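Local coordinates for conserved exported protein (Bacteroides fragilis, PDB 3CLW) that is of unknown function but may hydrolyse O-glycosidic bonds, as a member of the family 30 glycoside hydrolases, at residues A[236-241]-A[250-255]. Sequence-based numbering, arbitrary orientation.
Sequences KYLFEI and DIIHSM
With CG1 anti to the carbonyl carbon (chi1 -64°) and CD1 extended away from CA (chi2 169°), Ile252 lies alongside Phe239, the two side chains pointing the same way. Its CD1 reaches CE1 of Phe239 at 3.7 Å and also meets CB of Leu238, the atom that sits over one face of the Phe239 ring, offset toward the rim. The CD2 methyl of Leu238 packs 3.8 Å from CB of Ile251, the two side chains crossing at a slant. The backbones of the two segments show how the N-H groups of a first helical turn, which have no acceptor within the helix, can be met by carbonyls of a 3-10 turn earlier in the chain. Leu238 O accepts from Ile252 N at 3.0 Å, and Tyr237 O receives a weak bond from Ile251 N at 3.3 Å. At the N-cap itself, Asp250 N donates to Phe239 O, just after that turn, at 3.0 Å, standing above the plane of the carbonyl. The Asp250 carboxylate makes no capping bond; OD1 instead accepts from a water that also donates to Leu238 O and receives the N-H of His253. In the TIM barrel expected of this family, the contact lies in the connection after strand 226-232, where the 3-10 turn ending at Leu238 meets the start of helix 251-256. Helix 285-300 borders the apolar side: Ile295 touches Leu238 and Phe239, Leu299 touches Ile252, and Arg294 makes a cation-pi contact with the Phe239 ring. At the exposed margin, CB of Glu240 rests 3.9 Å from OD1 of Asp250.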
loop_
_atom_site.group_PDB
_atom_site.type_symbol
_atom_site.label_atom_id
_atom_site.label_comp_id
_atom_site.label_asym_id
_atom_site.label_seq_id
_atom_site.Cartn_x
_atom_site.Cartn_y
_atom_site.Cartn_z
ATOM N N LYS A 236 -9.921 -11.831 4.942
ATOM C CA LYS A 236 -10.742 -12.853 5.632
ATOM C C LYS A 236 -9.916 -13.584 6.677
ATOM O O LYS A 236 -10.444 -14.012 7.678
ATOM C CB LYS A 236 -11.417 -13.835 4.664
ATOM C CG LYS A 236 -10.489 -14.857 4.068
ATOM C CD LYS A 236 -11.164 -15.719 3.032
ATOM C CE LYS A 236 -10.122 -16.615 2.378
ATOM N NZ LYS A 236 -10.708 -17.632 1.428
ATOM N N TYR A 237 -8.603 -13.660 6.454
ATOM C CA TYR A 237 -7.678 -14.251 7.418
ATOM C C TYR A 237 -7.520 -13.427 8.701
ATOM O O TYR A 237 -6.856 -13.853 9.631
ATOM C CB TYR A 237 -6.339 -14.493 6.748
ATOM C CG TYR A 237 -6.400 -15.581 5.715
ATOM C CD1 TYR A 237 -6.318 -16.935 6.089
ATOM C CD2 TYR A 237 -6.549 -15.278 4.358
ATOM C CE1 TYR A 237 -6.380 -17.938 5.130
ATOM C CE2 TYR A 237 -6.600 -16.270 3.413
ATOM C CZ TYR A 237 -6.526 -17.600 3.796
ATOM O OH TYR A 237 -6.578 -18.591 2.831
ATOM N N LEU A 238 -8.107 -12.237 8.738
ATOM C CA LEU A 238 -8.088 -11.449 9.963
ATOM C C LEU A 238 -9.057 -12.019 11.036
ATOM O O LEU A 238 -8.956 -11.680 12.219
ATOM C CB LEU A 238 -8.404 -9.984 9.669
ATOM C CG LEU A 238 -7.337 -9.222 8.841
ATOM C CD1 LEU A 238 -7.699 -7.800 8.701
ATOM C CD2 LEU A 238 -5.918 -9.361 9.426
ATOM N N PHE A 239 -9.974 -12.869 10.584
ATOM C CA PHE A 239 -10.948 -13.551 11.416
ATOM C C PHE A 239 -10.806 -15.064 11.204
ATOM O O PHE A 239 -10.136 -15.498 10.294
ATOM C CB PHE A 239 -12.345 -13.076 11.037
ATOM C CG PHE A 239 -12.420 -11.595 10.721
ATOM C CD1 PHE A 239 -12.520 -10.649 11.740
ATOM C CD2 PHE A 239 -12.396 -11.147 9.400
ATOM C CE1 PHE A 239 -12.589 -9.303 11.453
ATOM C CE2 PHE A 239 -12.464 -9.785 9.118
ATOM C CZ PHE A 239 -12.559 -8.872 10.149
ATOM N N GLU A 240 -11.410 -15.870 12.072
ATOM C CA GLU A 240 -11.258 -17.330 11.993
ATOM C C GLU A 240 -12.108 -17.843 10.848
ATOM O O GLU A 240 -13.272 -17.453 10.743
ATOM C CB GLU A 240 -11.685 -17.982 13.320
ATOM C CG GLU A 240 -11.293 -19.456 13.470
ATOM C CD GLU A 240 -11.632 -20.022 14.864
ATOM O OE1 GLU A 240 -12.592 -19.544 15.516
ATOM O OE2 GLU A 240 -10.929 -20.947 15.315
ATOM N N ILE A 241 -11.523 -18.684 9.991
ATOM C CA ILE A 241 -12.193 -19.161 8.759
ATOM C C ILE A 241 -12.194 -20.683 8.497
ATOM O O ILE A 241 -12.924 -21.155 7.628
ATOM C CB ILE A 241 -11.632 -18.481 7.461
ATOM C CG1 ILE A 241 -10.118 -18.680 7.336
ATOM C CG2 ILE A 241 -12.046 -17.000 7.394
ATOM C CD1 ILE A 241 -9.658 -19.062 5.941
ATOM N N ASP A 250 -7.604 -15.867 11.913
ATOM C CA ASP A 250 -7.929 -15.356 13.246
ATOM C C ASP A 250 -6.897 -14.370 13.788
ATOM O O ASP A 250 -6.669 -14.294 15.012
ATOM C CB ASP A 250 -8.143 -16.528 14.230
ATOM C CG ASP A 250 -8.817 -16.092 15.509
ATOM O OD1 ASP A 250 -9.752 -15.275 15.416
ATOM O OD2 ASP A 250 -8.387 -16.550 16.612
ATOM N N ILE A 251 -6.272 -13.616 12.874
ATOM C CA ILE A 251 -5.189 -12.687 13.215
ATOM C C ILE A 251 -5.588 -11.672 14.295
ATOM O O ILE A 251 -4.867 -11.489 15.273
ATOM C CB ILE A 251 -4.618 -11.938 11.952
ATOM C CG1 ILE A 251 -3.952 -12.928 10.972
ATOM C CG2 ILE A 251 -3.690 -10.787 12.358
ATOM C CD1 ILE A 251 -2.716 -13.699 11.501
ATOM N N ILE A 252 -6.724 -11.013 14.129
ATOM C CA ILE A 252 -7.082 -9.986 15.091
ATOM C C ILE A 252 -7.142 -10.521 16.538
ATOM O O ILE A 252 -6.471 -9.988 17.415
ATOM C CB ILE A 252 -8.371 -9.220 14.690
ATOM C CG1 ILE A 252 -8.127 -8.448 13.362
ATOM C CG2 ILE A 252 -8.788 -8.286 15.819
ATOM C CD1 ILE A 252 -9.391 -7.857 12.680
ATOM N N HIS A 253 -7.916 -11.583 16.777
ATOM C CA HIS A 253 -8.153 -12.039 18.151
ATOM C C HIS A 253 -6.970 -12.795 18.724
ATOM O O HIS A 253 -6.637 -12.640 19.910
ATOM C CB HIS A 253 -9.451 -12.854 18.280
ATOM C CG HIS A 253 -10.683 -12.006 18.309
ATOM N ND1 HIS A 253 -11.186 -11.459 19.469
ATOM C CD2 HIS A 253 -11.500 -11.583 17.314
ATOM C CE1 HIS A 253 -12.276 -10.767 19.199
ATOM N NE2 HIS A 253 -12.486 -10.824 17.896
ATOM N N SER A 254 -6.325 -13.580 17.874
ATOM C CA SER A 254 -5.238 -14.427 18.315
ATOM C C SER A 254 -3.938 -13.654 18.545
ATOM O O SER A 254 -3.158 -14.016 19.419
ATOM C CB SER A 254 -5.021 -15.534 17.305
ATOM O OG SER A 254 -3.906 -16.302 17.672
ATOM N N MET A 255 -3.735 -12.580 17.774
ATOM C CA MET A 255 -2.474 -11.809 17.769
ATOM C C MET A 255 -2.615 -10.397 18.349
ATOM O O MET A 255 -1.656 -9.871 18.927
ATOM C CB MET A 255 -1.826 -11.765 16.358
ATOM C CG MET A 255 -1.455 -13.163 15.764
ATOM S SD MET A 255 -0.214 -13.316 14.439
ATOM C CE MET A 255 1.244 -13.278 15.445
HETATM O O HOH W 1 -9.728 -12.395 14.905
#